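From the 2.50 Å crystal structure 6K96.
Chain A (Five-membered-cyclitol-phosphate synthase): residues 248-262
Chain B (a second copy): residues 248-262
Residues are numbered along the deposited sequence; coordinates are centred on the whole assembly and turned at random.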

# COMPACT_ATOMS: atom_id res chain seq x y z
N SER A 248 -14.68 13.28 -15.05
CA SER A 248 -14.05 13.07 -16.39
C SER A 248 -13.03 11.90 -16.38
O SER A 248 -13.01 11.13 -17.35
N ASN A 249 -12.19 11.77 -15.36
CA ASN A 249 -11.11 10.74 -15.35
C ASN A 249 -11.17 9.93 -14.04
O ASN A 249 -10.12 9.43 -13.66
N VAL A 250 -12.34 9.80 -13.40
CA VAL A 250 -12.62 8.71 -12.42
C VAL A 250 -12.99 7.41 -13.17
O VAL A 250 -13.64 7.49 -14.26
N GLU A 251 -12.51 6.23 -12.71
CA GLU A 251 -12.81 4.94 -13.37
C GLU A 251 -13.21 3.96 -12.31
O GLU A 251 -12.41 3.76 -11.39
N VAL A 252 -14.42 3.42 -12.37
CA VAL A 252 -14.77 2.46 -11.30
C VAL A 252 -14.85 1.07 -11.91
O VAL A 252 -15.56 0.93 -12.89
N ILE A 253 -14.07 0.13 -11.39
CA ILE A 253 -14.18 -1.30 -11.83
C ILE A 253 -14.74 -2.16 -10.68
O ILE A 253 -13.98 -2.73 -9.87
N PRO A 254 -16.08 -2.35 -10.64
CA PRO A 254 -16.73 -3.00 -9.51
C PRO A 254 -16.44 -4.51 -9.51
O PRO A 254 -16.74 -5.13 -8.50
N SER A 255 -15.86 -5.05 -10.59
CA SER A 255 -15.56 -6.50 -10.69
C SER A 255 -14.17 -6.76 -11.28
O SER A 255 -14.07 -7.52 -12.27
N ALA A 256 -13.12 -6.28 -10.60
CA ALA A 256 -11.70 -6.40 -11.02
C ALA A 256 -11.29 -7.86 -11.12
O ALA A 256 -10.30 -8.13 -11.82
N GLY A 257 -11.97 -8.78 -10.44
CA GLY A 257 -11.53 -10.19 -10.57
C GLY A 257 -12.05 -11.06 -9.46
O GLY A 257 -12.14 -10.57 -8.26
N TYR A 258 -12.41 -12.29 -9.83
CA TYR A 258 -12.84 -13.28 -8.84
C TYR A 258 -11.59 -13.97 -8.35
O TYR A 258 -10.81 -14.45 -9.20
N VAL A 259 -11.44 -14.03 -7.03
CA VAL A 259 -10.27 -14.65 -6.34
C VAL A 259 -10.83 -15.61 -5.31
O VAL A 259 -11.32 -15.13 -4.26
N ALA A 260 -10.75 -16.90 -5.62
CA ALA A 260 -11.49 -17.95 -4.88
C ALA A 260 -11.04 -17.94 -3.42
O ALA A 260 -11.90 -18.07 -2.58
N HIS A 261 -9.73 -17.77 -3.14
CA HIS A 261 -9.19 -17.89 -1.76
C HIS A 261 -9.72 -16.73 -0.87
O HIS A 261 -9.81 -16.93 0.32
N LEU A 262 -10.21 -15.62 -1.45
CA LEU A 262 -10.84 -14.52 -0.68
C LEU A 262 -12.20 -14.87 -0.11
O LEU A 262 -12.61 -14.13 0.82
N SER B 248 -1.95 -23.90 -5.64
CA SER B 248 -3.41 -24.22 -5.63
C SER B 248 -4.20 -22.98 -5.17
O SER B 248 -5.36 -22.88 -5.56
N ASN B 249 -3.59 -22.03 -4.44
CA ASN B 249 -4.27 -20.75 -4.06
C ASN B 249 -3.52 -19.51 -4.54
O ASN B 249 -3.66 -18.50 -3.91
N VAL B 250 -2.88 -19.56 -5.69
CA VAL B 250 -2.23 -18.39 -6.35
C VAL B 250 -3.03 -18.01 -7.58
O VAL B 250 -3.07 -18.79 -8.48
N GLU B 251 -3.53 -16.78 -7.67
CA GLU B 251 -4.42 -16.33 -8.75
C GLU B 251 -3.67 -15.25 -9.51
O GLU B 251 -3.19 -14.39 -8.88
N VAL B 252 -3.61 -15.32 -10.81
CA VAL B 252 -3.14 -14.17 -11.61
C VAL B 252 -4.35 -13.61 -12.36
O VAL B 252 -5.01 -14.36 -13.04
N ILE B 253 -4.60 -12.32 -12.23
CA ILE B 253 -5.45 -11.56 -13.20
C ILE B 253 -4.57 -10.63 -14.05
O ILE B 253 -4.34 -9.47 -13.69
N PRO B 254 -4.07 -11.08 -15.24
CA PRO B 254 -3.19 -10.26 -16.08
C PRO B 254 -3.90 -9.05 -16.69
O PRO B 254 -3.22 -8.23 -17.21
N SER B 255 -5.23 -9.00 -16.63
CA SER B 255 -6.00 -7.84 -17.15
C SER B 255 -7.16 -7.49 -16.21
O SER B 255 -8.33 -7.60 -16.66
N ALA B 256 -6.85 -7.01 -14.99
CA ALA B 256 -7.88 -6.62 -13.99
C ALA B 256 -8.78 -5.54 -14.57
O ALA B 256 -9.95 -5.40 -14.12
N GLY B 257 -8.31 -4.78 -15.56
CA GLY B 257 -9.08 -3.61 -16.00
C GLY B 257 -8.25 -2.57 -16.69
O GLY B 257 -7.03 -2.44 -16.41
N TYR B 258 -8.91 -1.88 -17.58
CA TYR B 258 -8.32 -0.91 -18.52
C TYR B 258 -8.68 0.47 -17.99
O TYR B 258 -9.89 0.81 -17.92
N VAL B 259 -7.67 1.26 -17.60
CA VAL B 259 -7.89 2.60 -17.00
C VAL B 259 -7.26 3.63 -17.92
O VAL B 259 -6.05 3.64 -18.08
N ALA B 260 -8.13 4.41 -18.54
CA ALA B 260 -7.81 5.21 -19.73
C ALA B 260 -6.71 6.20 -19.35
O ALA B 260 -5.74 6.27 -20.14
N HIS B 261 -6.84 6.85 -18.18
CA HIS B 261 -5.91 7.92 -17.69
C HIS B 261 -4.55 7.34 -17.25
O HIS B 261 -3.72 8.14 -16.93
N LEU B 262 -4.36 6.03 -17.16
CA LEU B 262 -3.00 5.43 -17.03
C LEU B 262 -2.20 5.52 -18.34
O LEU B 262 -0.97 5.44 -18.23

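The two copies of this stretch run antiparallel, their end-to-end directions 179° apart. They come closest at Ala A256 and Ala B256, whose CA atoms are 4.8 Å apart, and each end of one copy meets the opposite end of the other. About 648 Å² is buried, both sides summed. The largest shares belong to Glu A251, His A261 and His B261.

Glu A251 points toward chain B and covers the most surface. Its chi1 and chi2 are both m, so the side chain bends back toward its own backbone. Glu A251 CG lies 4.0 Å from Val B259 CG1 and 4.1 Å from His B261 ND1, and Glu A251 OE1 is 4.1 Å from Tyr B258 O. The carboxylate makes no hydrogen bond across the contact. Glu A251 OE2 sits 3.2 Å from Val A250 O, but both atoms are acceptors.

Glu B251 also points toward its partner, but in a different conformation. Its chi1 is -116° and its chi2 is -29°, both between wells. Glu B251 CB lies 4.1 Å from Val A259 CG1. Here a water links the chains. The O of water 1 accepts from Ala A260 N at 2.9 Å and donates to Glu B251 OE2 at 3.1 Å. Glu B251 OE1 is hydrogen-bonded elsewhere in the structure.

His A261 and His B261 point in with chi1 p, at opposite ends of the contact. Each ring brings ND1 near the backbone carbonyl of Asn A249 or Asn B249 in the other copy. His B261 ND1 is 3.1 Å from Asn A249 O. His A261 ND1 is 3.3 Å from Asn B249 O, but the angle is too poor for a hydrogen bond. The asparagines, both with chi1 m, pack beside them. Asn A249 CB is 4.2 Å from His B261 CB, and Asn B249 ND2 is 3.9 Å from His A261 CB.

Nearer the middle, the isoleucines point toward the other copy, both with chi1 m. Ile A253 has chi2 t, and its CD1 reaches Gly B257 CA at 3.6 Å and Val B259 CG2 at 4.1 Å. A CB on Gly B257 would clash with that methyl, at 2.1 Å from Ile A253 CD1. Ile B253 has chi2 at 99°, between wells, and its CD1 packs 4.2 Å from Val A259 CG2. Val A259 and Val B259 are both t.

At the centre, Ala A256 CB and Ala B256 CB are 4.4 Å apart. Their CA-to-CB bonds point sideways. Ala B256 CA makes a CA-H...O contact with Ala A256 O at 3.6 Å.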

# COMPACT_ATOMS: atom_id res chain seq x y z
CB SER A 248 -13.44 14.39 -16.89
OG SER A 248 -12.30 14.20 -17.72
CB ASN A 249 -9.68 11.32 -15.50
CG ASN A 249 -9.50 12.51 -16.43
OD1 ASN A 249 -9.66 13.65 -16.01
ND2 ASN A 249 -9.00 12.27 -17.64
CB VAL A 250 -13.72 9.16 -11.45
CG1 VAL A 250 -14.15 8.05 -10.50
CG2 VAL A 250 -13.24 10.36 -10.66
CB GLU A 251 -11.62 4.37 -14.12
CG GLU A 251 -11.20 5.27 -15.27
CD GLU A 251 -12.09 5.15 -16.48
OE1 GLU A 251 -12.22 3.99 -16.96
OE2 GLU A 251 -12.65 6.20 -16.96
CB VAL A 252 -16.04 2.86 -10.53
CG1 VAL A 252 -16.35 1.81 -9.48
CG2 VAL A 252 -15.86 4.20 -9.84
CB ILE A 253 -12.86 -1.85 -12.39
CG1 ILE A 253 -12.19 -0.86 -13.34
CG2 ILE A 253 -13.18 -3.19 -13.07
CD1 ILE A 253 -10.93 -1.36 -13.96
CB PRO A 254 -18.21 -2.61 -9.67
CG PRO A 254 -18.42 -2.33 -11.16
CD PRO A 254 -17.04 -1.99 -11.70
CB SER A 255 -16.63 -7.15 -11.48
OG SER A 255 -16.57 -8.55 -11.29
CB ALA A 256 -10.78 -5.66 -10.09
CB TYR A 258 -13.86 -14.24 -9.44
CG TYR A 258 -14.14 -15.45 -8.60
CD1 TYR A 258 -15.02 -15.42 -7.55
CD2 TYR A 258 -13.58 -16.67 -8.94
CE1 TYR A 258 -15.29 -16.54 -6.79
CE2 TYR A 258 -13.87 -17.83 -8.23
CZ TYR A 258 -14.71 -17.75 -7.14
OH TYR A 258 -14.99 -18.90 -6.47
CB VAL A 259 -9.36 -13.60 -5.68
CG1 VAL A 259 -8.10 -14.29 -5.23
CG2 VAL A 259 -9.04 -12.44 -6.60
CB ALA A 260 -11.29 -19.31 -5.50
CB HIS A 261 -7.67 -18.06 -1.83
CG HIS A 261 -6.94 -16.82 -2.23
ND1 HIS A 261 -6.37 -16.67 -3.50
CD2 HIS A 261 -6.68 -15.67 -1.56
CE1 HIS A 261 -5.84 -15.47 -3.59
NE2 HIS A 261 -6.03 -14.83 -2.43
CB LEU A 262 -10.99 -13.26 -1.54
CG LEU A 262 -9.70 -12.47 -1.76
CD1 LEU A 262 -10.02 -11.15 -2.43
CD2 LEU A 262 -8.96 -12.24 -0.44
CB SER B 248 -3.75 -25.48 -4.85
OG SER B 248 -3.55 -25.32 -3.45
CB ASN B 249 -4.54 -20.66 -2.55
CG ASN B 249 -5.40 -21.80 -2.05
OD1 ASN B 249 -4.86 -22.69 -1.39
ND2 ASN B 249 -6.68 -21.83 -2.41
CB VAL B 250 -0.79 -18.74 -6.75
CG1 VAL B 250 -0.14 -17.61 -7.50
CG2 VAL B 250 0.03 -19.16 -5.55
CB GLU B 251 -5.75 -15.76 -8.22
CG GLU B 251 -7.03 -16.50 -8.57
CD GLU B 251 -7.14 -17.29 -9.88
OE1 GLU B 251 -6.83 -16.72 -11.01
OE2 GLU B 251 -7.51 -18.49 -9.79
CB VAL B 252 -2.03 -14.60 -12.57
CG1 VAL B 252 -1.60 -13.41 -13.40
CG2 VAL B 252 -0.85 -15.22 -11.82
CB ILE B 253 -6.51 -10.77 -12.41
CG1 ILE B 253 -7.19 -11.60 -11.32
CG2 ILE B 253 -7.50 -10.15 -13.40
CD1 ILE B 253 -6.66 -11.41 -9.92
CB PRO B 254 -2.79 -11.19 -17.24
CG PRO B 254 -3.98 -12.10 -17.37
CD PRO B 254 -4.38 -12.35 -15.92
CB SER B 255 -6.45 -8.08 -18.54
OG SER B 255 -6.85 -6.86 -19.11
CB ALA B 256 -7.30 -6.15 -12.68
CB TYR B 258 -8.81 -1.15 -19.94
CG TYR B 258 -8.40 -0.07 -20.89
CD1 TYR B 258 -7.17 -0.11 -21.51
CD2 TYR B 258 -9.23 1.00 -21.16
CE1 TYR B 258 -6.81 0.85 -22.44
CE2 TYR B 258 -8.86 2.00 -22.04
CZ TYR B 258 -7.63 1.95 -22.66
OH TYR B 258 -7.27 2.94 -23.53
CB VAL B 259 -7.38 2.65 -15.56
CG1 VAL B 259 -7.44 4.05 -14.93
CG2 VAL B 259 -8.16 1.62 -14.76
CB ALA B 260 -9.07 5.86 -20.27
CB HIS B 261 -6.56 8.76 -16.57
CG HIS B 261 -6.64 8.06 -15.25
ND1 HIS B 261 -7.82 7.60 -14.72
CD2 HIS B 261 -5.68 7.73 -14.34
CE1 HIS B 261 -7.59 7.00 -13.57
NE2 HIS B 261 -6.28 7.03 -13.33
CB LEU B 262 -3.05 3.97 -16.59
CG LEU B 262 -3.47 3.75 -15.13
CD1 LEU B 262 -3.38 2.26 -14.73
CD2 LEU B 262 -2.64 4.55 -14.20
O HOH W 1 -10.05 -18.16 -8.13